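Local atomic coordinates of GTPase HflX (Sulfolobus solfataricus P2, PDB entry 2QTF), a protein that hydrolyses GTP specifically and associates with the 50S ribosomal subunit, with a possible role in protein synthesis or ribosome biogenesis. Residues V39-Q44 with R75-G80; K301-N306 with A335-N340; I93-A98 with E102-I107. All blocks are in the same frame, centred on the assembly; numbering follows the deposited sequence.

Along the chain the contacts come in the order interaction 1, interaction 3, interaction 2, and none touches another. Interaction 1 ties a loop to helix 68-78 beside the four-stranded parallel sheet of the N-terminal region. Interaction 3, about 27 Å from it between centres, joins two consecutive helices of the N-terminal half, 86-97 and 101-121. Interaction 2 lies in the G domain, on loops that follow neighbouring parallel strands 295-300 and 327-332, its centre about 32 Å from that of interaction 3 and about 42 Å from that of interaction 1. Interaction 2 holds residues of the inferred GTP site, while H97 of interaction 3 shares a cadmium ion with D232 of the G domain.

Interaction 1: residues V39-Q44 with R75-G80; sequences VKFYIQ and RRELKG
F41 and the R76-E77 pair carry this contact, which buries only 116 Å² and contains no hydrogen bond between the two segments. The F41 side chain reaches helix 68-78 through one corner of its ring: CE1 lies 3.5 Å from CG of E77 and an equal distance from NH2 of R76. With CG of F41 anti to its carbonyl carbon, the ring is carried out from the loop toward the helix. Its plane is turned 77° from the R76 guanidinium, and F41 CZ comes to the edge of that group, in its plane. This near-perpendicular geometry excludes a parallel cation-pi stack.

R76 extends with CG anti to its backbone N and then bends at chi3 (63°), which curls the guanidinium back over the adjacent E77. There NE of R76 donates to OE2 of E77 at 2.9 Å in a salt bridge; OE2 lies 22° out of the R76 guanidinium plane and is met nearly end-on. A second bond to OE2, from NH2, is weak. E77 is itself bent at chi2, so its CG packs on the ring while its carboxylate meets the arginine.

CB of K40 lies above one face of the F41 ring, offset toward the rim, and K40 NZ ends 4.1 Å from NH2 of R76, a like-charge approach that the carboxylate of E77 may partly offset.

In the fold, the loop between strand 25-31 and helix 45-52 thereby meets the C-terminal end of helix 68-78. Helix 45-52 completes the cluster: L48 touches both F41 and E77, and K52 forms a salt bridge with OE1 of E77.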
loop_
_atom_site.group_PDB
_atom_site.type_symbol
_atom_site.label_atom_id
_atom_site.label_comp_id
_atom_site.label_asym_id
_atom_site.label_seq_id
_atom_site.Cartn_x
_atom_site.Cartn_y
_atom_site.Cartn_z
ATOM N N VAL A 39 24.715 -13.816 12.198
ATOM C CA VAL A 39 23.865 -14.781 12.885
ATOM C C VAL A 39 23.024 -14.147 13.969
ATOM O O VAL A 39 21.860 -14.548 14.192
ATOM C CB VAL A 39 24.702 -15.910 13.537
ATOM C CG1 VAL A 39 23.759 -16.942 14.145
ATOM C CG2 VAL A 39 25.671 -16.573 12.484
ATOM N N LYS A 40 23.604 -13.160 14.653
ATOM C CA LYS A 40 22.872 -12.446 15.668
ATOM C C LYS A 40 22.087 -11.278 15.127
ATOM O O LYS A 40 20.930 -11.108 15.505
ATOM C CB LYS A 40 23.781 -11.949 16.806
ATOM C CG LYS A 40 24.566 -13.061 17.535
ATOM C CD LYS A 40 25.558 -12.436 18.537
ATOM C CE LYS A 40 24.817 -11.620 19.701
ATOM N NZ LYS A 40 25.666 -10.904 20.777
ATOM N N PHE A 41 22.693 -10.452 14.267
ATOM C CA PHE A 41 22.099 -9.152 13.985
ATOM C C PHE A 41 21.583 -9.026 12.586
ATOM O O PHE A 41 21.095 -7.951 12.173
ATOM C CB PHE A 41 23.173 -8.097 14.202
ATOM C CG PHE A 41 23.736 -8.115 15.618
ATOM C CD1 PHE A 41 22.995 -7.595 16.683
ATOM C CD2 PHE A 41 25.002 -8.684 15.846
ATOM C CE1 PHE A 41 23.512 -7.581 18.064
ATOM C CE2 PHE A 41 25.534 -8.708 17.138
ATOM C CZ PHE A 41 24.802 -8.147 18.278
ATOM N N TYR A 42 21.767 -10.090 11.822
ATOM C CA TYR A 42 21.368 -10.082 10.376
ATOM C C TYR A 42 22.231 -9.103 9.549
ATOM O O TYR A 42 23.060 -9.510 8.647
ATOM C CB TYR A 42 19.800 -9.772 10.194
ATOM C CG TYR A 42 19.422 -9.923 8.740
ATOM C CD1 TYR A 42 19.285 -11.197 8.192
ATOM C CD2 TYR A 42 19.429 -8.882 7.914
ATOM C CE1 TYR A 42 19.045 -11.360 6.847
ATOM C CE2 TYR A 42 19.164 -8.999 6.529
ATOM C CZ TYR A 42 19.009 -10.252 6.023
ATOM O OH TYR A 42 18.794 -10.407 4.688
ATOM N N ILE A 43 22.050 -7.796 9.789
ATOM C CA ILE A 43 22.932 -6.846 9.160
ATOM C C ILE A 43 24.303 -6.839 9.906
ATOM O O ILE A 43 24.401 -7.424 10.961
ATOM C CB ILE A 43 22.338 -5.380 9.071
ATOM C CG1 ILE A 43 22.124 -4.816 10.432
ATOM C CG2 ILE A 43 20.946 -5.428 8.233
ATOM C CD1 ILE A 43 21.813 -3.233 10.427
ATOM N N GLN A 44 25.295 -6.160 9.365
ATOM C CA GLN A 44 26.629 -6.182 9.976
ATOM C C GLN A 44 26.634 -5.328 11.235
ATOM O O GLN A 44 25.850 -4.361 11.365
ATOM C CB GLN A 44 27.688 -5.728 8.939
ATOM C CG GLN A 44 27.951 -6.850 7.735
ATOM C CD GLN A 44 27.885 -8.403 8.123
ATOM O OE1 GLN A 44 28.532 -8.872 9.081
ATOM N NE2 GLN A 44 27.029 -9.185 7.382
ATOM N N ARG A 75 16.574 -5.328 18.184
ATOM C CA ARG A 75 15.782 -4.405 19.028
ATOM C C ARG A 75 16.559 -3.994 20.254
ATOM O O ARG A 75 16.425 -2.866 20.721
ATOM C CB ARG A 75 14.488 -5.070 19.525
ATOM C CG ARG A 75 13.473 -5.295 18.349
ATOM C CD ARG A 75 12.243 -6.068 18.956
ATOM N NE ARG A 75 11.148 -6.173 17.960
ATOM C CZ ARG A 75 10.081 -6.960 18.146
ATOM N NH1 ARG A 75 10.033 -7.712 19.255
ATOM N NH2 ARG A 75 9.075 -6.927 17.253
ATOM N N ARG A 76 17.342 -4.935 20.801
ATOM C CA ARG A 76 18.241 -4.556 21.960
ATOM C C ARG A 76 19.244 -3.479 21.579
ATOM O O ARG A 76 19.266 -2.435 22.206
ATOM C CB ARG A 76 18.978 -5.792 22.530
ATOM C CG ARG A 76 19.915 -5.360 23.758
ATOM C CD ARG A 76 20.863 -6.577 24.109
ATOM N NE ARG A 76 21.761 -6.910 22.993
ATOM C CZ ARG A 76 21.717 -8.030 22.295
ATOM N NH1 ARG A 76 20.807 -8.984 22.521
ATOM N NH2 ARG A 76 22.583 -8.187 21.351
ATOM N N GLU A 77 19.966 -3.656 20.484
ATOM C CA GLU A 77 20.970 -2.718 20.096
ATOM C C GLU A 77 20.384 -1.356 19.793
ATOM O O GLU A 77 21.020 -0.343 20.064
ATOM C CB GLU A 77 21.614 -3.192 18.802
ATOM C CG GLU A 77 22.394 -4.438 18.951
ATOM C CD GLU A 77 23.372 -4.367 20.159
ATOM O OE1 GLU A 77 24.197 -3.395 20.240
ATOM O OE2 GLU A 77 23.207 -5.251 21.059
ATOM N N LEU A 78 19.158 -1.332 19.230
ATOM C CA LEU A 78 18.595 -0.098 18.673
ATOM C C LEU A 78 18.077 0.732 19.779
ATOM O O LEU A 78 17.792 1.906 19.549
ATOM C CB LEU A 78 17.498 -0.371 17.631
ATOM C CG LEU A 78 18.109 -0.808 16.298
ATOM C CD1 LEU A 78 17.020 -0.965 15.225
ATOM C CD2 LEU A 78 19.185 0.130 15.817
ATOM N N LYS A 79 17.937 0.123 20.958
ATOM C CA LYS A 79 17.586 0.848 22.205
ATOM C C LYS A 79 16.434 1.824 21.967
ATOM O O LYS A 79 16.666 3.008 21.901
ATOM C CB LYS A 79 18.764 1.682 22.687
ATOM C CG LYS A 79 19.781 0.877 23.493
ATOM C CD LYS A 79 20.068 1.552 24.878
ATOM C CE LYS A 79 20.567 3.002 24.713
ATOM N NZ LYS A 79 20.055 3.993 25.750
ATOM N N GLY A 80 15.239 1.343 21.708
ATOM C CA GLY A 80 14.247 2.327 21.386
ATOM C C GLY A 80 13.813 2.382 19.929
ATOM O O GLY A 80 12.609 2.101 19.682
#

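Interaction 2: residues K301-N306 with A335-N340; sequences KIDKIN and ALKRTN
D303 and K337 meet because of two side-chain turns. CG of D303 stands between its backbone N and carbonyl carbon (chi1 56°), directing the carboxylate at the opposing loop, while chi1 of K337 (-79°) sets its CG beside that carboxylate and the bend at chi2 then turns the rest of the chain away. OD2 of D303 consequently lies 3.4 Å from CG of K337, and the two side chains cross at about a right angle. The charged ends do not pair: D303 OD2 and K337 NZ are 5.4 Å apart, too far for a salt bridge.

A smaller apolar touch lies beside this one. I302 places CG1 in the same crowded rotamer position, and its extended chi2 carries CD1 to 3.9 Å from CG2 of T339. The same methyl comes within 4.2 Å of ND2 of N340, whose amide nitrogen is already hydrogen-bonded to the backbone O of P332.

The loops sit at the nucleotide-binding end of the G domain. K301, I302 and D303 belong to the inferred GTP site in the sequence NKID, which matches the NKxD motif of G proteins, and A335 and L336 with S334 match the fifth conserved motif. OD1 of D303 is hydrogen-bonded to S334 OG, as is the backbone N of K337, while N300 OD1 receives the backbone N of A335, so polar links join the two motifs.

Chemically, no hydrogen bond or salt bridge joins the two segments directly. The contact, 232 Å² of buried surface, rests on van der Waals touches, one of them a carboxylate oxygen against a lysine methylene, and the D303 carboxylate, as in related GTPases, is probably oriented for guanine recognition by its S334 partner.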
loop_
_atom_site.group_PDB
_atom_site.type_symbol
_atom_site.label_atom_id
_atom_site.label_comp_id
_atom_site.label_asym_id
_atom_site.label_seq_id
_atom_site.Cartn_x
_atom_site.Cartn_y
_atom_site.Cartn_z
ATOM N N LYS A 301 1.823 7.831 -15.715
ATOM C CA LYS A 301 3.276 7.882 -15.992
ATOM C C LYS A 301 3.521 7.942 -17.485
ATOM O O LYS A 301 4.581 7.473 -17.964
ATOM C CB LYS A 301 3.974 6.638 -15.405
ATOM C CG LYS A 301 3.772 6.462 -13.950
ATOM C CD LYS A 301 4.792 5.389 -13.432
ATOM C CE LYS A 301 4.545 5.160 -11.988
ATOM N NZ LYS A 301 5.649 4.338 -11.325
ATOM N N ILE A 302 2.574 8.534 -18.232
ATOM C CA ILE A 302 2.625 8.532 -19.680
ATOM C C ILE A 302 3.834 9.325 -20.228
ATOM O O ILE A 302 4.175 9.174 -21.425
ATOM C CB ILE A 302 1.360 9.132 -20.346
ATOM C CG1 ILE A 302 1.249 10.718 -20.067
ATOM C CG2 ILE A 302 0.104 8.194 -20.063
ATOM C CD1 ILE A 302 -0.002 11.399 -20.754
ATOM N N ASP A 303 4.441 10.158 -19.388
ATOM C CA ASP A 303 5.656 10.857 -19.789
ATOM C C ASP A 303 6.834 9.896 -20.059
ATOM O O ASP A 303 7.713 10.204 -20.899
ATOM C CB ASP A 303 6.061 11.915 -18.740
ATOM C CG ASP A 303 6.247 11.335 -17.338
ATOM O OD1 ASP A 303 5.255 10.807 -16.697
ATOM O OD2 ASP A 303 7.398 11.478 -16.848
ATOM N N LYS A 304 6.817 8.748 -19.358
ATOM C CA LYS A 304 7.896 7.760 -19.395
ATOM C C LYS A 304 7.660 6.612 -20.360
ATOM O O LYS A 304 8.473 5.700 -20.399
ATOM C CB LYS A 304 8.138 7.212 -17.980
ATOM C CG LYS A 304 8.954 8.203 -17.130
ATOM C CD LYS A 304 8.736 8.059 -15.613
ATOM C CE LYS A 304 9.690 9.038 -14.822
ATOM N NZ LYS A 304 10.931 8.350 -14.341
ATOM N N ILE A 305 6.543 6.593 -21.082
ATOM C CA ILE A 305 6.246 5.524 -22.063
ATOM C C ILE A 305 7.394 5.319 -23.119
ATOM O O ILE A 305 7.948 4.193 -23.257
ATOM C CB ILE A 305 4.952 5.853 -22.807
ATOM C CG1 ILE A 305 3.742 5.325 -22.062
ATOM C CG2 ILE A 305 4.926 5.234 -24.230
ATOM C CD1 ILE A 305 2.496 5.456 -22.931
ATOM N N ASN A 306 7.744 6.419 -23.819
ATOM C CA ASN A 306 8.583 6.406 -25.037
ATOM C C ASN A 306 8.161 5.296 -26.050
ATOM O O ASN A 306 8.826 4.255 -26.227
ATOM C CB ASN A 306 10.056 6.393 -24.614
ATOM C CG ASN A 306 10.284 7.140 -23.278
ATOM O OD1 ASN A 306 9.609 8.151 -22.991
ATOM N ND2 ASN A 306 11.222 6.634 -22.451
ATOM N N ALA A 335 0.811 12.162 -13.524
ATOM C CA ALA A 335 0.677 12.856 -12.224
ATOM C C ALA A 335 1.957 13.574 -11.894
ATOM O O ALA A 335 1.864 14.661 -11.379
ATOM C CB ALA A 335 0.246 11.908 -11.068
ATOM N N LEU A 336 3.135 13.039 -12.273
ATOM C CA LEU A 336 4.455 13.720 -11.941
ATOM C C LEU A 336 4.750 14.947 -12.767
ATOM O O LEU A 336 5.259 15.920 -12.274
ATOM C CB LEU A 336 5.675 12.789 -12.111
ATOM C CG LEU A 336 5.963 11.975 -10.828
ATOM C CD1 LEU A 336 7.476 11.605 -10.813
ATOM C CD2 LEU A 336 5.554 12.660 -9.443
ATOM N N LYS A 337 4.451 14.862 -14.051
ATOM C CA LYS A 337 4.717 15.904 -15.004
ATOM C C LYS A 337 3.540 16.835 -15.178
ATOM O O LYS A 337 3.660 17.854 -15.887
ATOM C CB LYS A 337 5.041 15.265 -16.343
ATOM C CG LYS A 337 6.472 14.756 -16.390
ATOM C CD LYS A 337 7.501 15.836 -16.090
ATOM C CE LYS A 337 8.822 15.172 -15.702
ATOM N NZ LYS A 337 10.055 16.056 -15.914
ATOM N N ARG A 338 2.421 16.466 -14.561
ATOM C CA ARG A 338 1.193 17.255 -14.523
ATOM C C ARG A 338 0.689 17.331 -15.953
ATOM O O ARG A 338 0.495 18.464 -16.478
ATOM C CB ARG A 338 1.496 18.740 -13.983
ATOM C CG ARG A 338 1.656 18.954 -12.455
ATOM C CD ARG A 338 2.464 20.312 -12.051
ATOM N NE ARG A 338 3.864 19.920 -12.032
ATOM C CZ ARG A 338 4.902 20.504 -12.588
ATOM N NH1 ARG A 338 4.828 21.697 -13.128
ATOM N NH2 ARG A 338 6.077 19.912 -12.482
ATOM N N THR A 339 0.589 16.194 -16.652
ATOM C CA THR A 339 -0.009 16.191 -17.965
ATOM C C THR A 339 -1.418 15.714 -17.820
ATOM O O THR A 339 -1.682 14.626 -17.206
ATOM C CB THR A 339 0.753 15.145 -18.878
ATOM O OG1 THR A 339 2.135 15.395 -18.730
ATOM C CG2 THR A 339 0.360 15.290 -20.238
ATOM N N ASN A 340 -2.306 16.434 -18.466
ATOM C CA ASN A 340 -3.763 16.111 -18.540
ATOM C C ASN A 340 -4.426 16.199 -17.220
ATOM O O ASN A 340 -5.375 15.512 -16.955
ATOM C CB ASN A 340 -4.069 14.734 -19.189
ATOM C CG ASN A 340 -3.957 14.795 -20.697
ATOM O OD1 ASN A 340 -4.338 15.818 -21.326
ATOM N ND2 ASN A 340 -3.389 13.752 -21.289
#

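Interaction 3: residues I93-A98 with E102-I107; sequences IFALHA and EAKMQI. With CD (cadmium ion), chain C.
I107 supplies most of the apolar packing between the two helices, whose segment axes approach to 9.7 Å and run nearly antiparallel at 159°. Its CD1 lies 3.6 Å from CB of F94 and 3.7 Å from CB of A98, while the other branch, CG2, meets CB of A95 more loosely. The split follows from the torsions: CG1 stands anti to the carbonyl carbon (chi1 -69°) and chi2 is extended, bringing CD1 against both CB atoms. A98 and A103 touch CB to CB at 3.7 Å, which matches their close backbones, with CA atoms 6.0 Å apart. An alanine in place of I107 is likely to open a gap beside F94 and A98, since the methyl that meets both would be gone.

The polar link is a single hydrogen bond. K104, bent at chi2 and chi3, swings NZ across to the backbone O of A95 at 2.8 Å, lying in the carbonyl plane on a lone pair. Its CE passes 3.6 Å from O of A98, a carbonyl that is buried here without any polar partner.

Metal coordination takes place away from the interface. NE2 of H97 binds the cadmium ion at 2.2 Å, alongside four waters and two further ligand atoms, OD2 of D232 among them. The imidazole is held by its other nitrogen: ND1 donates to O of I93 at an N-H...O angle of 162°, with the acceptor close to the ring plane, which fixes the rotation of the ring.

Helix 86-97 and helix 101-121 form a helical hairpin closed by a short turn, in which S100 OG takes the amide of A103. Helix 245-253 of the G domain packs on the second helix through T251, which touches A103 and I107, and helix 145-164 covers M105 and Q106.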
loop_
_atom_site.group_PDB
_atom_site.type_symbol
_atom_site.label_atom_id
_atom_site.label_comp_id
_atom_site.label_asym_id
_atom_site.label_seq_id
_atom_site.Cartn_x
_atom_site.Cartn_y
_atom_site.Cartn_z
ATOM N N ILE A 93 1.742 -0.376 6.710
ATOM C CA ILE A 93 0.989 0.179 5.553
ATOM C C ILE A 93 -0.505 -0.039 5.787
ATOM O O ILE A 93 -1.325 0.870 5.672
ATOM C CB ILE A 93 1.440 -0.513 4.228
ATOM C CG1 ILE A 93 2.905 -0.160 3.972
ATOM C CG2 ILE A 93 0.460 -0.149 3.069
ATOM C CD1 ILE A 93 3.508 -0.947 2.821
ATOM N N PHE A 94 -0.835 -1.227 6.218
ATOM C CA PHE A 94 -2.287 -1.562 6.416
ATOM C C PHE A 94 -2.869 -0.700 7.532
ATOM O O PHE A 94 -3.957 -0.128 7.368
ATOM C CB PHE A 94 -2.521 -3.060 6.682
ATOM C CG PHE A 94 -1.943 -4.031 5.613
ATOM C CD1 PHE A 94 -1.639 -3.626 4.337
ATOM C CD2 PHE A 94 -1.890 -5.407 5.936
ATOM C CE1 PHE A 94 -1.080 -4.519 3.412
ATOM C CE2 PHE A 94 -1.357 -6.378 4.983
ATOM C CZ PHE A 94 -0.955 -5.926 3.737
ATOM N N ALA A 95 -2.140 -0.605 8.645
ATOM C CA ALA A 95 -2.582 0.155 9.813
ATOM C C ALA A 95 -2.834 1.627 9.397
ATOM O O ALA A 95 -3.714 2.273 9.915
ATOM C CB ALA A 95 -1.488 0.053 10.912
ATOM N N LEU A 96 -1.984 2.184 8.538
ATOM C CA LEU A 96 -2.107 3.588 8.110
ATOM C C LEU A 96 -3.255 3.752 7.124
ATOM O O LEU A 96 -3.789 4.866 6.978
ATOM C CB LEU A 96 -0.733 4.069 7.499
ATOM C CG LEU A 96 0.394 4.077 8.556
ATOM C CD1 LEU A 96 1.777 4.509 7.739
ATOM C CD2 LEU A 96 0.152 5.093 9.754
ATOM N N HIS A 97 -3.707 2.658 6.463
ATOM C CA HIS A 97 -4.773 2.872 5.487
ATOM C C HIS A 97 -6.116 2.359 5.991
ATOM O O HIS A 97 -7.131 2.595 5.339
ATOM C CB HIS A 97 -4.457 2.180 4.169
ATOM C CG HIS A 97 -3.327 2.821 3.411
ATOM N ND1 HIS A 97 -1.991 2.692 3.774
ATOM C CD2 HIS A 97 -3.351 3.641 2.345
ATOM C CE1 HIS A 97 -1.254 3.372 2.906
ATOM N NE2 HIS A 97 -2.057 3.915 2.010
ATOM N N ALA A 98 -6.155 1.641 7.106
ATOM C CA ALA A 98 -7.394 1.004 7.549
ATOM C C ALA A 98 -8.205 2.015 8.378
ATOM O O ALA A 98 -7.679 2.635 9.267
ATOM C CB ALA A 98 -7.034 -0.234 8.423
ATOM N N GLU A 102 -12.941 -3.816 11.956
ATOM C CA GLU A 102 -12.585 -5.202 11.573
ATOM C C GLU A 102 -11.137 -5.256 11.023
ATOM O O GLU A 102 -10.426 -6.150 11.382
ATOM C CB GLU A 102 -13.621 -5.725 10.529
ATOM C CG GLU A 102 -13.362 -7.181 9.993
ATOM C CD GLU A 102 -14.415 -7.580 8.885
ATOM O OE1 GLU A 102 -15.340 -6.806 8.609
ATOM O OE2 GLU A 102 -14.294 -8.623 8.203
ATOM N N ALA A 103 -10.712 -4.266 10.220
ATOM C CA ALA A 103 -9.380 -4.300 9.648
ATOM C C ALA A 103 -8.396 -4.004 10.789
ATOM O O ALA A 103 -7.358 -4.674 10.920
ATOM C CB ALA A 103 -9.253 -3.223 8.569
ATOM N N LYS A 104 -8.707 -3.048 11.656
ATOM C CA LYS A 104 -7.800 -2.784 12.761
ATOM C C LYS A 104 -7.554 -4.015 13.664
ATOM O O LYS A 104 -6.439 -4.189 14.208
ATOM C CB LYS A 104 -8.323 -1.629 13.618
ATOM C CG LYS A 104 -8.297 -0.276 12.832
ATOM C CD LYS A 104 -6.889 0.090 12.379
ATOM C CE LYS A 104 -6.609 1.615 12.551
ATOM N NZ LYS A 104 -5.102 1.808 12.266
ATOM N N MET A 105 -8.622 -4.778 13.936
ATOM C CA MET A 105 -8.528 -6.004 14.660
ATOM C C MET A 105 -7.696 -7.050 13.913
ATOM O O MET A 105 -6.928 -7.793 14.560
ATOM C CB MET A 105 -9.975 -6.513 14.901
ATOM C CG MET A 105 -10.708 -5.672 16.058
ATOM S SD MET A 105 -12.464 -6.269 15.991
ATOM C CE MET A 105 -12.066 -7.748 16.857
ATOM N N GLN A 106 -7.882 -7.181 12.579
ATOM C CA GLN A 106 -7.084 -8.224 11.872
ATOM C C GLN A 106 -5.605 -7.829 11.905
ATOM O O GLN A 106 -4.716 -8.690 11.903
ATOM C CB GLN A 106 -7.438 -8.315 10.390
ATOM C CG GLN A 106 -8.811 -8.976 10.161
ATOM C CD GLN A 106 -8.797 -10.514 10.291
ATOM O OE1 GLN A 106 -9.839 -11.150 10.105
ATOM N NE2 GLN A 106 -7.695 -11.089 10.653
ATOM N N ILE A 107 -5.336 -6.517 11.804
ATOM C CA ILE A 107 -3.918 -6.055 11.822
ATOM C C ILE A 107 -3.314 -6.319 13.208
ATOM O O ILE A 107 -2.227 -6.819 13.351
ATOM C CB ILE A 107 -3.850 -4.491 11.458
ATOM C CG1 ILE A 107 -4.233 -4.342 9.953
ATOM C CG2 ILE A 107 -2.340 -3.915 11.803
ATOM C CD1 ILE A 107 -4.784 -2.973 9.537
HETATM CD CD CD C . -1.541 5.093 0.166
HETATM O O HOH W 1 -2.236 3.194 -1.157
HETATM O O HOH W 2 0.435 3.579 0.053
HETATM O O HOH W 3 -1.137 6.051 -1.874
HETATM O O HOH W 4 0.236 6.340 1.207
#